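Putative succinylglutamate desuccinylase / aspartoacylase (Shewanella amazonensis, PDB 3FMC) is probably a zinc-dependent hydrolase of the succinylglutamate desuccinylase/aspartoacylase family, inferred to act on ester bonds, though its substrate is not established. Local coordinates at residues Leu201-Phe206 / Cys285-Tyr290. Numbering follows the deposited sequence.
Sequences LIPNSF and CFLKNY
Leu201 and Phe286, bridge partners on one face of two neighbouring parallel strands, both carry CG anti to the carbonyl carbon, beside the backbone N. CD1 of Leu201 sits over one face of the Phe286 ring, displaced toward the rim at CE1, 4.1 Å away, while Leu201 CB approaches Phe286 CD1. Leucine suits this place because its branched end can lay a methyl, CD1, on a flat aromatic face. Leu287 differs: its CG is anti to the backbone N (chi1 -178°), and CD2 ends 4.1 Å from Ile202 CG2 and 4.0 Å from Pro203 CD. The beta-branch of Ile202 supplies that methyl close to the main chain, while the end of the side chain leads away from Leu287; Ile202 also touches Phe215 of helix 210-227.

The backbones are joined around Leu201, which bonds through both its N and its O. Leu201 N donates to Cys285 O at 2.9 Å, almost straight at 171°; Leu201 O accepts from Leu287 N at 3.0 Å, with more bend (145°). One residue thus bonds to the two neighbours of Phe286, as a parallel bridge requires. Beyond it the strands part: Pro203, which has no N-H to donate, follows strand 198-202, and a 3-10 turn at 287-289 follows strand 283-286. Strand 198-202 also pairs with strand 176-184, through backbone hydrogen bonds of Ile202 with Cys183 and Glu185. The chemistry is therefore divided: two amide bonds set the register and satisfy both polar backbone atoms of buried Leu201, while apolar side-chain contacts pack the two faces.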
loop_
_atom_site.group_PDB
_atom_site.type_symbol
_atom_site.label_atom_id
_atom_site.label_comp_id
_atom_site.label_asym_id
_atom_site.label_seq_id
_atom_site.Cartn_x
_atom_site.Cartn_y
_atom_site.Cartn_z
ATOM N N LEU C 201 1.965 16.712 -29.466
ATOM C CA LEU C 201 3.225 17.254 -29.986
ATOM C C LEU C 201 3.955 17.951 -28.853
ATOM O O LEU C 201 3.441 18.905 -28.230
ATOM C CB LEU C 201 2.956 18.191 -31.174
ATOM C CG LEU C 201 2.275 17.578 -32.405
ATOM C CD1 LEU C 201 1.855 18.645 -33.411
ATOM C CD2 LEU C 201 3.179 16.535 -33.061
ATOM N N ILE C 202 5.176 17.480 -28.571
ATOM C CA ILE C 202 5.907 17.900 -27.379
ATOM C C ILE C 202 7.182 18.664 -27.714
ATOM O O ILE C 202 7.847 18.388 -28.725
ATOM C CB ILE C 202 6.135 16.681 -26.389
ATOM C CG1 ILE C 202 7.203 15.697 -26.889
ATOM C CG2 ILE C 202 4.806 15.925 -26.087
ATOM C CD1 ILE C 202 7.526 14.628 -25.813
ATOM N N PRO C 203 7.535 19.643 -26.870
ATOM C CA PRO C 203 8.660 20.521 -27.132
ATOM C C PRO C 203 10.002 19.989 -26.659
ATOM O O PRO C 203 10.080 18.915 -26.050
ATOM C CB PRO C 203 8.317 21.755 -26.318
ATOM C CG PRO C 203 7.600 21.215 -25.125
ATOM C CD PRO C 203 6.837 20.013 -25.623
ATOM N N ASN C 204 11.047 20.746 -26.966
ATOM C CA ASN C 204 12.395 20.422 -26.506
ATOM C C ASN C 204 12.557 20.793 -25.018
ATOM O O ASN C 204 13.081 21.854 -24.663
ATOM C CB ASN C 204 13.452 21.137 -27.342
ATOM C CG ASN C 204 14.844 20.604 -27.099
ATOM O OD1 ASN C 204 15.029 19.664 -26.320
ATOM N ND2 ASN C 204 15.845 21.232 -27.722
ATOM N N SER C 205 12.141 19.881 -24.158
ATOM C CA SER C 205 12.184 20.121 -22.734
ATOM C C SER C 205 12.344 18.802 -22.029
ATOM O O SER C 205 11.629 17.867 -22.332
ATOM C CB SER C 205 10.862 20.745 -22.318
ATOM O OG SER C 205 10.864 21.031 -20.945
ATOM N N PHE C 206 13.295 18.732 -21.103
ATOM C CA PHE C 206 13.473 17.525 -20.307
ATOM C C PHE C 206 12.599 17.525 -19.060
ATOM O O PHE C 206 12.699 18.422 -18.210
ATOM C CB PHE C 206 14.917 17.373 -19.895
ATOM C CG PHE C 206 15.175 16.138 -19.132
ATOM C CD1 PHE C 206 15.505 14.956 -19.791
ATOM C CD2 PHE C 206 15.070 16.133 -17.753
ATOM C CE1 PHE C 206 15.737 13.809 -19.087
ATOM C CE2 PHE C 206 15.327 14.969 -17.044
ATOM C CZ PHE C 206 15.657 13.820 -17.710
ATOM N N CYS C 285 -2.569 17.830 -30.853
ATOM C CA CYS C 285 -2.619 19.085 -30.126
ATOM C C CYS C 285 -1.242 19.288 -29.527
ATOM O O CYS C 285 -0.485 18.316 -29.359
ATOM C CB CYS C 285 -3.758 19.160 -29.120
ATOM S SG CYS C 285 -3.447 18.579 -27.477
ATOM N N PHE C 286 -0.866 20.536 -29.291
ATOM C CA PHE C 286 0.382 20.822 -28.651
ATOM C C PHE C 286 0.199 20.497 -27.159
ATOM O O PHE C 286 -0.876 20.713 -26.596
ATOM C CB PHE C 286 0.809 22.265 -28.867
ATOM C CG PHE C 286 1.228 22.514 -30.273
ATOM C CD1 PHE C 286 2.493 22.189 -30.675
ATOM C CD2 PHE C 286 0.327 22.969 -31.216
ATOM C CE1 PHE C 286 2.889 22.370 -31.979
ATOM C CE2 PHE C 286 0.730 23.156 -32.520
ATOM C CZ PHE C 286 2.019 22.851 -32.890
ATOM N N LEU C 287 1.272 20.036 -26.538
ATOM C CA LEU C 287 1.237 19.534 -25.165
ATOM C C LEU C 287 0.632 20.507 -24.170
ATOM O O LEU C 287 -0.079 20.076 -23.244
ATOM C CB LEU C 287 2.630 19.147 -24.721
ATOM C CG LEU C 287 2.772 18.549 -23.320
ATOM C CD1 LEU C 287 2.046 17.193 -23.205
ATOM C CD2 LEU C 287 4.279 18.472 -22.975
ATOM N N LYS C 288 0.899 21.792 -24.354
ATOM C CA LYS C 288 0.353 22.838 -23.452
ATOM C C LYS C 288 -1.187 22.856 -23.420
ATOM O O LYS C 288 -1.802 23.348 -22.463
ATOM C CB LYS C 288 0.887 24.226 -23.823
ATOM C CG LYS C 288 0.290 24.786 -25.102
ATOM C CD LYS C 288 0.817 26.171 -25.471
ATOM C CE LYS C 288 0.172 26.588 -26.820
ATOM N NZ LYS C 288 0.739 27.824 -27.450
ATOM N N ASN C 289 -1.819 22.324 -24.469
ATOM C CA ASN C 289 -3.276 22.266 -24.546
ATOM C C ASN C 289 -3.915 20.952 -24.042
ATOM O O ASN C 289 -5.117 20.739 -24.160
ATOM C CB ASN C 289 -3.682 22.596 -25.980
ATOM C CG ASN C 289 -3.363 24.020 -26.342
ATOM O OD1 ASN C 289 -3.448 24.899 -25.484
ATOM N ND2 ASN C 289 -2.969 24.265 -27.591
ATOM N N TYR C 290 -3.083 20.096 -23.450
ATOM C CA TYR C 290 -3.500 18.833 -22.833
ATOM C C TYR C 290 -3.770 19.164 -21.361
ATOM O O TYR C 290 -2.841 19.519 -20.626
ATOM C CB TYR C 290 -2.403 17.775 -23.010
ATOM C CG TYR C 290 -2.761 16.341 -22.657
ATOM C CD1 TYR C 290 -4.001 15.801 -22.962
ATOM C CD2 TYR C 290 -1.813 15.499 -22.049
ATOM C CE1 TYR C 290 -4.310 14.463 -22.645
ATOM C CE2 TYR C 290 -2.088 14.165 -21.773
ATOM C CZ TYR C 290 -3.333 13.644 -22.078
ATOM O OH TYR C 290 -3.636 12.324 -21.810
#